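Side-chain contacts in superoxide dismutase (Candida albicans, PDB 4GUN), which probably converts superoxide into hydrogen peroxide and dioxygen at a manganese centre, protecting the cell from toxic radicals: residues A[28-31]-A[32-36]; A[61-64]-A[65-69]; A[75-78]-A[79-83]; A[190-194]-A[195-199]. The protein carries 2 engineered substitutions. All blocks are in the same frame, centred on the assembly; numbering follows the deposited sequence.

Contact 1 of 4, residues A[28-31]-A[32-36]; sequences INDL and HINKH. With MN (manganese (II) ion), chain Q.
Residues 28-31 and 32-36 meet as successive turns near the start of helix 26-56, the first helix of the alpha-hairpin in the iron/manganese superoxide dismutase fold, in a local contact that carries one manganese ligand. The helix widens here into a pi-type turn: L31 O takes both K35 N at 2.9 Å and H36 N at 3.0 Å, the latter with an N-H...O angle of 163°, so the i+4 and i+5 bonds coexist on one carbonyl. Outside this turn, D30 and N34 link their side chains. Swung away from the D30 backbone N (chi1 -165°), the carboxylate brings OD1 to N34 ND2 at 3.0 Å; the amide meets OD1 nearly end-on to its C-O bond, and OD1 stays close to the amide plane, while the two planes stand 81° apart. L31 CD2 packs on the aliphatic part of K35, 3.8 Å from its CG. H36 NE2 is hydrogen-bonded to Y177 of the second subunit. H32 joins H80, D170 and H174 around the manganese. One water receives the N-H of H32 ND1 in the ring plane and donates to N29 OD1, which should fix the ring's rotation, while H32 NE2 binds manganese at 2.2 Å.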
loop_
_atom_site.group_PDB
_atom_site.type_symbol
_atom_site.label_atom_id
_atom_site.label_comp_id
_atom_site.label_asym_id
_atom_site.label_seq_id
_atom_site.Cartn_x
_atom_site.Cartn_y
_atom_site.Cartn_z
ATOM N N ILE A 28 28.547 -8.415 -8.302
ATOM C CA ILE A 28 27.117 -8.361 -7.923
ATOM C C ILE A 28 26.737 -9.665 -7.203
ATOM O O ILE A 28 26.267 -9.600 -6.082
ATOM C CB ILE A 28 26.173 -8.082 -9.135
ATOM C CG1 ILE A 28 26.343 -6.641 -9.653
ATOM C CG2 ILE A 28 24.691 -8.383 -8.770
ATOM C CD1 ILE A 28 25.785 -6.428 -11.084
ATOM N N ASN A 29 26.969 -10.842 -7.837
ATOM C CA ASN A 29 26.638 -12.146 -7.253
ATOM C C ASN A 29 27.202 -12.371 -5.838
ATOM O O ASN A 29 26.492 -12.848 -4.955
ATOM C CB ASN A 29 27.033 -13.285 -8.213
ATOM C CG ASN A 29 26.134 -13.437 -9.427
ATOM O OD1 ASN A 29 24.968 -13.041 -9.423
ATOM N ND2 ASN A 29 26.640 -14.063 -10.489
ATOM N N ASP A 30 28.465 -11.995 -5.602
ATOM C CA ASP A 30 29.072 -12.164 -4.270
ATOM C C ASP A 30 28.347 -11.330 -3.191
ATOM O O ASP A 30 28.083 -11.825 -2.096
ATOM C CB ASP A 30 30.568 -11.820 -4.299
ATOM C CG ASP A 30 31.323 -12.305 -3.077
ATOM O OD1 ASP A 30 30.765 -13.126 -2.319
ATOM O OD2 ASP A 30 32.482 -11.903 -2.905
ATOM N N LEU A 31 28.007 -10.084 -3.511
ATOM C CA LEU A 31 27.283 -9.218 -2.567
ATOM C C LEU A 31 25.848 -9.681 -2.440
ATOM O O LEU A 31 25.303 -9.750 -1.330
ATOM C CB LEU A 31 27.296 -7.768 -3.048
ATOM C CG LEU A 31 28.621 -7.043 -2.926
ATOM C CD1 LEU A 31 28.590 -5.755 -3.731
ATOM C CD2 LEU A 31 28.988 -6.786 -1.458
ATOM N N HIS A 32 25.252 -10.026 -3.590
ATOM C CA HIS A 32 23.849 -10.440 -3.682
ATOM C C HIS A 32 23.522 -11.625 -2.803
ATOM O O HIS A 32 22.585 -11.552 -2.015
ATOM C CB HIS A 32 23.420 -10.656 -5.144
ATOM C CG HIS A 32 21.959 -10.376 -5.395
ATOM N ND1 HIS A 32 21.406 -10.552 -6.640
ATOM C CD2 HIS A 32 20.985 -9.987 -4.540
ATOM C CE1 HIS A 32 20.128 -10.246 -6.516
ATOM N NE2 HIS A 32 19.824 -9.911 -5.268
ATOM N N ILE A 33 24.342 -12.676 -2.870
ATOM C CA ILE A 33 24.152 -13.898 -2.093
ATOM C C ILE A 33 24.652 -13.761 -0.646
ATOM O O ILE A 33 23.898 -14.036 0.299
ATOM C CB ILE A 33 24.805 -15.122 -2.824
ATOM C CG1 ILE A 33 24.238 -15.313 -4.262
ATOM C CG2 ILE A 33 24.673 -16.422 -1.978
ATOM C CD1 ILE A 33 25.029 -16.197 -5.192
ATOM N N ASN A 34 25.947 -13.376 -0.485
ATOM C CA ASN A 34 26.646 -13.314 0.802
ATOM C C ASN A 34 26.392 -12.109 1.707
ATOM O O ASN A 34 26.707 -12.165 2.904
ATOM C CB ASN A 34 28.126 -13.688 0.639
ATOM C CG ASN A 34 28.244 -15.069 0.040
ATOM O OD1 ASN A 34 27.627 -16.028 0.516
ATOM N ND2 ASN A 34 28.913 -15.183 -1.081
ATOM N N LYS A 35 25.782 -11.057 1.170
ATOM C CA LYS A 35 25.398 -9.929 2.026
ATOM C C LYS A 35 23.863 -9.784 2.036
ATOM O O LYS A 35 23.269 -9.891 3.107
ATOM C CB LYS A 35 26.105 -8.612 1.632
ATOM C CG LYS A 35 27.643 -8.678 1.595
ATOM C CD LYS A 35 28.245 -8.664 3.004
ATOM C CE LYS A 35 29.736 -8.877 3.023
ATOM N NZ LYS A 35 30.273 -8.883 4.413
ATOM N N HIS A 36 23.222 -9.594 0.845
ATOM C CA HIS A 36 21.769 -9.415 0.731
ATOM C C HIS A 36 20.914 -10.590 1.169
ATOM O O HIS A 36 20.016 -10.404 2.002
ATOM C CB HIS A 36 21.330 -8.826 -0.635
ATOM C CG HIS A 36 21.903 -7.471 -0.915
ATOM N ND1 HIS A 36 21.283 -6.311 -0.463
ATOM C CD2 HIS A 36 23.043 -7.132 -1.563
ATOM C CE1 HIS A 36 22.041 -5.311 -0.883
ATOM N NE2 HIS A 36 23.114 -5.756 -1.550
HETATM MN MN MN Q . 17.995 -9.025 -4.545
HETATM O O HOH W 1 22.450 -11.564 -8.866
HETATM O O HOH W 2 16.040 -8.202 -4.138
#

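Contact 2 of 4, residues A[61-64]-A[65-69]; sequences KSVV and EIQQN
V63 O is gripped twice by one residue, Q67: the backbone N of Q67 lies 3.2 Å from V63 O and its side-chain NE2 lies 3.1 Å from the same oxygen. The two donors come from opposite faces of the carbonyl plane. The amide nitrogen NE2 stands above that plane, 42° out of it, so it does not use an in-plane lone pair. A bend at chi2 of Q67 (-35°) folds the chain back along the helix and brings its amide against the turn before it. The same fold sets Q67 beside V63, both side chains pointing the same way, with V63 CG1 3.8 Å from Q67 NE2. Next along, I66 N donates to S62 O at 2.9 Å, nearly on the line of the carbonyl, and I66 CG1 rests 3.2 Å from that same oxygen. I66 CD1 also reaches S62 CB, at 4.2 Å.

These turns belong to helix 60-85, the second arm of the alpha-hairpin. V63 and Q67 face helix 26-56, meeting A54, V55 and L51, and Q67 also packs on Q67 of the third subunit. K61 and E65 bond to that third subunit, through L163 and S159 respectively. The chemistry implies a division of labour: Q67 turns an NE2 N-H back on its own helix, whereas the ends of K61 and E65 serve the joint between subunits.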
loop_
_atom_site.group_PDB
_atom_site.type_symbol
_atom_site.label_atom_id
_atom_site.label_comp_id
_atom_site.label_asym_id
_atom_site.label_seq_id
_atom_site.Cartn_x
_atom_site.Cartn_y
_atom_site.Cartn_z
ATOM N N LYS A 61 0.478 -5.316 20.288
ATOM C CA LYS A 61 1.220 -4.186 19.723
ATOM C C LYS A 61 2.558 -4.652 19.101
ATOM O O LYS A 61 2.845 -4.279 17.959
ATOM C CB LYS A 61 1.459 -3.079 20.776
ATOM C CG LYS A 61 1.667 -1.707 20.122
ATOM C CD LYS A 61 1.985 -0.587 21.127
ATOM C CE LYS A 61 2.526 0.645 20.424
ATOM N NZ LYS A 61 3.196 1.592 21.360
ATOM N N SER A 62 3.358 -5.479 19.833
ATOM C CA SER A 62 4.637 -5.999 19.289
ATOM C C SER A 62 4.384 -7.018 18.162
ATOM O O SER A 62 5.076 -6.986 17.145
ATOM C CB SER A 62 5.472 -6.671 20.376
ATOM O OG SER A 62 6.052 -5.741 21.272
ATOM N N VAL A 63 3.413 -7.937 18.372
ATOM C CA VAL A 63 3.015 -8.962 17.397
ATOM C C VAL A 63 2.698 -8.263 16.038
ATOM O O VAL A 63 3.249 -8.644 14.993
ATOM C CB VAL A 63 1.834 -9.815 17.926
ATOM C CG1 VAL A 63 1.262 -10.719 16.844
ATOM C CG2 VAL A 63 2.249 -10.639 19.133
ATOM N N VAL A 64 1.864 -7.211 16.087
ATOM C CA VAL A 64 1.491 -6.430 14.898
ATOM C C VAL A 64 2.695 -5.792 14.216
ATOM O O VAL A 64 2.827 -5.913 13.004
ATOM C CB VAL A 64 0.303 -5.459 15.165
ATOM C CG1 VAL A 64 0.181 -4.405 14.068
ATOM C CG2 VAL A 64 -1.006 -6.240 15.290
ATOM N N GLU A 65 3.613 -5.203 15.000
ATOM C CA GLU A 65 4.836 -4.568 14.498
ATOM C C GLU A 65 5.786 -5.561 13.798
ATOM O O GLU A 65 6.286 -5.245 12.716
ATOM C CB GLU A 65 5.545 -3.795 15.640
ATOM C CG GLU A 65 6.751 -2.965 15.213
ATOM C CD GLU A 65 6.507 -1.646 14.493
ATOM O OE1 GLU A 65 5.378 -1.417 14.001
ATOM O OE2 GLU A 65 7.467 -0.844 14.399
ATOM N N ILE A 66 6.006 -6.763 14.411
ATOM C CA ILE A 66 6.906 -7.840 13.962
ATOM C C ILE A 66 6.443 -8.491 12.646
ATOM O O ILE A 66 7.286 -8.923 11.856
ATOM C CB ILE A 66 7.170 -8.899 15.102
ATOM C CG1 ILE A 66 7.886 -8.258 16.325
ATOM C CG2 ILE A 66 8.007 -10.087 14.603
ATOM C CD1 ILE A 66 7.688 -9.039 17.671
ATOM N N GLN A 67 5.129 -8.578 12.409
ATOM C CA GLN A 67 4.578 -9.163 11.169
ATOM C C GLN A 67 5.224 -8.618 9.893
ATOM O O GLN A 67 5.519 -9.399 8.982
ATOM C CB GLN A 67 3.050 -8.983 11.073
ATOM C CG GLN A 67 2.245 -9.803 12.047
ATOM C CD GLN A 67 2.828 -11.163 12.337
ATOM O OE1 GLN A 67 2.979 -12.020 11.459
ATOM N NE2 GLN A 67 3.152 -11.391 13.596
ATOM N N GLN A 68 5.468 -7.296 9.838
ATOM C CA GLN A 68 6.117 -6.646 8.687
ATOM C C GLN A 68 7.512 -7.231 8.423
ATOM O O GLN A 68 7.864 -7.446 7.270
ATOM C CB GLN A 68 6.187 -5.111 8.868
ATOM C CG GLN A 68 6.597 -4.304 7.606
ATOM C CD GLN A 68 5.961 -4.740 6.297
ATOM O OE1 GLN A 68 4.744 -4.956 6.189
ATOM N NE2 GLN A 68 6.777 -4.843 5.256
ATOM N N ASN A 69 8.272 -7.533 9.492
ATOM C CA ASN A 69 9.622 -8.099 9.382
ATOM C C ASN A 69 9.594 -9.545 8.953
ATOM O O ASN A 69 10.515 -9.997 8.273
ATOM C CB ASN A 69 10.407 -7.894 10.678
ATOM C CG ASN A 69 10.551 -6.442 11.039
ATOM O OD1 ASN A 69 10.590 -5.566 10.168
ATOM N ND2 ASN A 69 10.549 -6.153 12.333
#

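Contact 3 of 4, residues A[75-78]-A[79-83]; sequences GGHT and NHSLF. With MN (manganese (II) ion), chain Q.
Two imidazole rings, H80 and H77, use different parts of themselves. At the edge of the H80 ring sits G76 O, exactly in its plane, 2.7 Å from H80 ND1, while NE2 of H80 binds manganese at 2.1 Å. The H77 ring instead has S81 OG over one face, offset toward the rim and 3.6 Å from H77 CE1.

The carbonyls of G76 and H77 each accept two bonds. G76 O takes H80 N at 3.0 Å as well as H80 ND1, the donors arriving from opposite faces of the carbonyl plane. The bond from H80 ND1 to G76 O should hold the ring's rotation and may make NE2 a somewhat stronger donor to the metal. In the same way H77 O receives S81 N at 3.0 Å and S81 OG at 2.9 Å; with OG beside the backbone N (chi1 -69°), the hydroxyl folds back onto the preceding turn. T78 and L82 lie side by side, CG2 of T78 and CD1 of L82 touching.

Around this part of helix 60-85, H77 is hydrogen-bonded to H37 on helix 26-56, N79 reaches T157 and packs on strand 133-140, L82 rests on strand 163-170, and L60 of the third subunit packs against H77 and T78.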
loop_
_atom_site.group_PDB
_atom_site.type_symbol
_atom_site.label_atom_id
_atom_site.label_comp_id
_atom_site.label_asym_id
_atom_site.label_seq_id
_atom_site.Cartn_x
_atom_site.Cartn_y
_atom_site.Cartn_z
ATOM N N GLY A 75 9.961 -13.202 2.782
ATOM C CA GLY A 75 9.776 -12.969 1.352
ATOM C C GLY A 75 11.106 -12.873 0.630
ATOM O O GLY A 75 11.282 -13.475 -0.428
ATOM N N GLY A 76 12.049 -12.134 1.216
ATOM C CA GLY A 76 13.393 -11.980 0.657
ATOM C C GLY A 76 14.109 -13.302 0.491
ATOM O O GLY A 76 14.732 -13.537 -0.538
ATOM N N HIS A 77 13.989 -14.192 1.495
ATOM C CA HIS A 77 14.601 -15.532 1.442
ATOM C C HIS A 77 13.973 -16.378 0.338
ATOM O O HIS A 77 14.700 -17.007 -0.435
ATOM C CB HIS A 77 14.468 -16.265 2.786
ATOM C CG HIS A 77 14.901 -17.702 2.723
ATOM N ND1 HIS A 77 16.245 -18.055 2.533
ATOM C CD2 HIS A 77 14.171 -18.832 2.889
ATOM C CE1 HIS A 77 16.269 -19.382 2.564
ATOM N NE2 HIS A 77 15.044 -19.894 2.745
ATOM N N THR A 78 12.620 -16.377 0.275
ATOM C CA THR A 78 11.834 -17.127 -0.713
ATOM C C THR A 78 12.149 -16.642 -2.127
ATOM O O THR A 78 12.406 -17.469 -3.012
ATOM C CB THR A 78 10.333 -17.001 -0.397
ATOM O OG1 THR A 78 10.091 -17.591 0.877
ATOM C CG2 THR A 78 9.446 -17.661 -1.463
ATOM N N ASN A 79 12.137 -15.315 -2.331
ATOM C CA ASN A 79 12.412 -14.701 -3.654
ATOM C C ASN A 79 13.833 -14.989 -4.152
ATOM O O ASN A 79 14.005 -15.401 -5.301
ATOM C CB ASN A 79 12.130 -13.199 -3.633
ATOM C CG ASN A 79 10.656 -12.829 -3.549
ATOM O OD1 ASN A 79 9.776 -13.615 -3.904
ATOM N ND2 ASN A 79 10.355 -11.606 -3.109
ATOM N N HIS A 80 14.846 -14.770 -3.294
ATOM C CA HIS A 80 16.233 -15.026 -3.660
ATOM C C HIS A 80 16.511 -16.510 -3.935
ATOM O O HIS A 80 17.142 -16.806 -4.939
ATOM C CB HIS A 80 17.211 -14.366 -2.674
ATOM C CG HIS A 80 17.250 -12.869 -2.832
ATOM N ND1 HIS A 80 16.365 -12.048 -2.155
ATOM C CD2 HIS A 80 18.011 -12.100 -3.645
ATOM C CE1 HIS A 80 16.654 -10.813 -2.531
ATOM N NE2 HIS A 80 17.657 -10.789 -3.402
ATOM N N SER A 81 15.946 -17.436 -3.122
ATOM C CA SER A 81 16.061 -18.898 -3.323
ATOM C C SER A 81 15.501 -19.323 -4.679
ATOM O O SER A 81 16.113 -20.156 -5.361
ATOM C CB SER A 81 15.357 -19.673 -2.209
ATOM O OG SER A 81 16.057 -19.526 -0.985
ATOM N N LEU A 82 14.348 -18.732 -5.086
ATOM C CA LEU A 82 13.734 -18.975 -6.403
ATOM C C LEU A 82 14.662 -18.421 -7.481
ATOM O O LEU A 82 14.879 -19.064 -8.504
ATOM C CB LEU A 82 12.360 -18.297 -6.539
ATOM C CG LEU A 82 11.176 -18.859 -5.740
ATOM C CD1 LEU A 82 10.098 -17.795 -5.556
ATOM C CD2 LEU A 82 10.579 -20.114 -6.410
ATOM N N PHE A 83 15.211 -17.227 -7.239
ATOM C CA PHE A 83 16.090 -16.540 -8.190
ATOM C C PHE A 83 17.335 -17.364 -8.529
ATOM O O PHE A 83 17.555 -17.653 -9.708
ATOM C CB PHE A 83 16.436 -15.136 -7.682
ATOM C CG PHE A 83 17.099 -14.192 -8.658
ATOM C CD1 PHE A 83 16.501 -13.892 -9.881
ATOM C CD2 PHE A 83 18.271 -13.524 -8.315
ATOM C CE1 PHE A 83 17.098 -12.983 -10.769
ATOM C CE2 PHE A 83 18.856 -12.603 -9.197
ATOM C CZ PHE A 83 18.281 -12.355 -10.419
HETATM MN MN MN Q . 17.995 -9.025 -4.545
HETATM O O HOH W 2 16.040 -8.202 -4.138
#

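Contact 4 of 4, residues A[190-194]-A[195-199]; sequences AIWNV and INWAE
I195 is the apolar centre of the buried connection between helices 184-191 and 197-205 in the C-terminal alpha/beta domain, where the first helix runs out through a short 3-10 segment. Its CG1 lies 3.7 Å from W192 CE3, the two side chains running side by side. Its CD1 meets I191 CG1 at 4.1 Å, and its CG2 sits over one face of the W197 indole, offset toward the rim. Beyond it the two tryptophans touch at their rims, W192 CZ3 to W197 CZ2 at 3.6 Å. Their six-membered rings have centroids 6.0 Å apart and planes only 18° from parallel, yet neither lies over the other, so this is no face-to-face stack.

Strands 133-140 and 163-170 and helix 115-127 close round the cluster: I137 meets both tryptophans, I167 meets I195 and W197, and W192 NE1 is hydrogen-bonded to N123. At the polar edge the bond from I195 N to W192 O is weak, but the backbone is also tied to A88, G95 and N86. N193 folds back on the last turn of helix 184-191, its ND2 donating to A190 O at 2.9 Å. N196 is the N-cap of the next helix, with OD1 accepting weakly from A198 N at 3.2 Å and E199 N at 3.4 Å.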
loop_
_atom_site.group_PDB
_atom_site.type_symbol
_atom_site.label_atom_id
_atom_site.label_comp_id
_atom_site.label_asym_id
_atom_site.label_seq_id
_atom_site.Cartn_x
_atom_site.Cartn_y
_atom_site.Cartn_z
ATOM N N ALA A 190 19.568 -8.502 -20.890
ATOM C CA ALA A 190 20.678 -9.415 -20.639
ATOM C C ALA A 190 20.412 -10.675 -19.806
ATOM O O ALA A 190 21.028 -11.703 -20.088
ATOM C CB ALA A 190 21.848 -8.648 -20.056
ATOM N N ILE A 191 19.568 -10.593 -18.766
ATOM C CA ILE A 191 19.317 -11.714 -17.835
ATOM C C ILE A 191 18.755 -12.985 -18.490
ATOM O O ILE A 191 19.028 -14.079 -18.005
ATOM C CB ILE A 191 18.492 -11.269 -16.570
ATOM C CG1 ILE A 191 18.628 -12.303 -15.401
ATOM C CG2 ILE A 191 17.027 -10.973 -16.912
ATOM C CD1 ILE A 191 18.293 -11.768 -14.020
ATOM N N TRP A 192 17.950 -12.841 -19.556
ATOM C CA TRP A 192 17.341 -13.985 -20.247
ATOM C C TRP A 192 18.349 -14.995 -20.808
ATOM O O TRP A 192 18.035 -16.174 -20.883
ATOM C CB TRP A 192 16.315 -13.526 -21.286
ATOM C CG TRP A 192 15.188 -12.781 -20.643
ATOM C CD1 TRP A 192 15.040 -11.428 -20.571
ATOM C CD2 TRP A 192 14.125 -13.344 -19.868
ATOM N NE1 TRP A 192 13.906 -11.112 -19.867
ATOM C CE2 TRP A 192 13.334 -12.270 -19.401
ATOM C CE3 TRP A 192 13.733 -14.662 -19.561
ATOM C CZ2 TRP A 192 12.180 -12.469 -18.640
ATOM C CZ3 TRP A 192 12.614 -14.858 -18.762
ATOM C CH2 TRP A 192 11.852 -13.772 -18.305
ATOM N N ASN A 193 19.584 -14.537 -21.091
ATOM C CA ASN A 193 20.712 -15.355 -21.541
ATOM C C ASN A 193 21.183 -16.351 -20.442
ATOM O O ASN A 193 21.829 -17.340 -20.762
ATOM C CB ASN A 193 21.857 -14.467 -21.986
ATOM C CG ASN A 193 21.530 -13.576 -23.152
ATOM O OD1 ASN A 193 21.411 -14.025 -24.286
ATOM N ND2 ASN A 193 21.349 -12.289 -22.898
ATOM N N VAL A 194 20.828 -16.109 -19.167
ATOM C CA VAL A 194 21.193 -17.014 -18.051
ATOM C C VAL A 194 19.991 -17.566 -17.299
ATOM O O VAL A 194 20.146 -18.111 -16.199
ATOM C CB VAL A 194 22.310 -16.477 -17.096
ATOM C CG1 VAL A 194 23.671 -16.461 -17.787
ATOM C CG2 VAL A 194 21.954 -15.109 -16.504
ATOM N N ILE A 195 18.790 -17.442 -17.888
ATOM C CA ILE A 195 17.588 -17.966 -17.252
ATOM C C ILE A 195 17.523 -19.485 -17.415
ATOM O O ILE A 195 17.696 -20.002 -18.517
ATOM C CB ILE A 195 16.306 -17.203 -17.689
ATOM C CG1 ILE A 195 16.242 -15.783 -17.043
ATOM C CG2 ILE A 195 15.017 -18.010 -17.437
ATOM C CD1 ILE A 195 16.264 -15.702 -15.466
ATOM N N ASN A 196 17.323 -20.189 -16.303
ATOM C CA ASN A 196 17.234 -21.647 -16.289
ATOM C C ASN A 196 15.775 -22.095 -16.517
ATOM O O ASN A 196 15.002 -22.227 -15.566
ATOM C CB ASN A 196 17.776 -22.180 -14.975
ATOM C CG ASN A 196 17.846 -23.686 -14.887
ATOM O OD1 ASN A 196 17.476 -24.425 -15.798
ATOM N ND2 ASN A 196 18.291 -24.173 -13.764
ATOM N N TRP A 197 15.411 -22.314 -17.793
ATOM C CA TRP A 197 14.081 -22.764 -18.184
ATOM C C TRP A 197 13.788 -24.224 -17.805
ATOM O O TRP A 197 12.615 -24.592 -17.759
ATOM C CB TRP A 197 13.813 -22.503 -19.670
ATOM C CG TRP A 197 13.587 -21.059 -20.012
ATOM C CD1 TRP A 197 14.448 -20.227 -20.669
ATOM C CD2 TRP A 197 12.400 -20.292 -19.760
ATOM N NE1 TRP A 197 13.869 -18.990 -20.848
ATOM C CE2 TRP A 197 12.607 -19.005 -20.309
ATOM C CE3 TRP A 197 11.160 -20.579 -19.159
ATOM C CZ2 TRP A 197 11.643 -17.985 -20.221
ATOM C CZ3 TRP A 197 10.215 -19.565 -19.063
ATOM C CH2 TRP A 197 10.442 -18.300 -19.631
ATOM N N ALA A 198 14.819 -25.060 -17.548
ATOM C CA ALA A 198 14.602 -26.449 -17.122
ATOM C C ALA A 198 14.004 -26.444 -15.703
ATOM O O ALA A 198 13.154 -27.285 -15.390
ATOM C CB ALA A 198 15.904 -27.234 -17.150
ATOM N N GLU A 199 14.423 -25.463 -14.864
ATOM C CA GLU A 199 13.870 -25.281 -13.522
ATOM C C GLU A 199 12.416 -24.834 -13.643
ATOM O O GLU A 199 11.571 -25.348 -12.921
ATOM C CB GLU A 199 14.695 -24.283 -12.666
ATOM C CG GLU A 199 14.136 -24.023 -11.259
ATOM C CD GLU A 199 13.950 -25.220 -10.334
ATOM O OE1 GLU A 199 14.691 -26.213 -10.495
ATOM O OE2 GLU A 199 13.075 -25.162 -9.442
#

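Contacts 1 and 3 share the manganese and its bound water: H32 NE2 on helix 26-56 and H80 NE2 on helix 60-85 lie 3.0 Å apart, though the contact centres are about 13 Å apart. Contact 2 shares helix 60-85 with contact 3 but lies about 21 Å from it between centres, far from the metal, and the ends of K61, E65 and Q68 bond other subunits. Contacts 1 to 3 are partly buried. Contact 4, in the C-terminal domain, is buried, and no other chain touches it; it meets contact 3 where F83 CZ packs on I191 CD1 at 3.6 Å. Helical backbone bonds backed by side-chain donors mark contacts 1 to 3, an apolar and aromatic cluster contact 4.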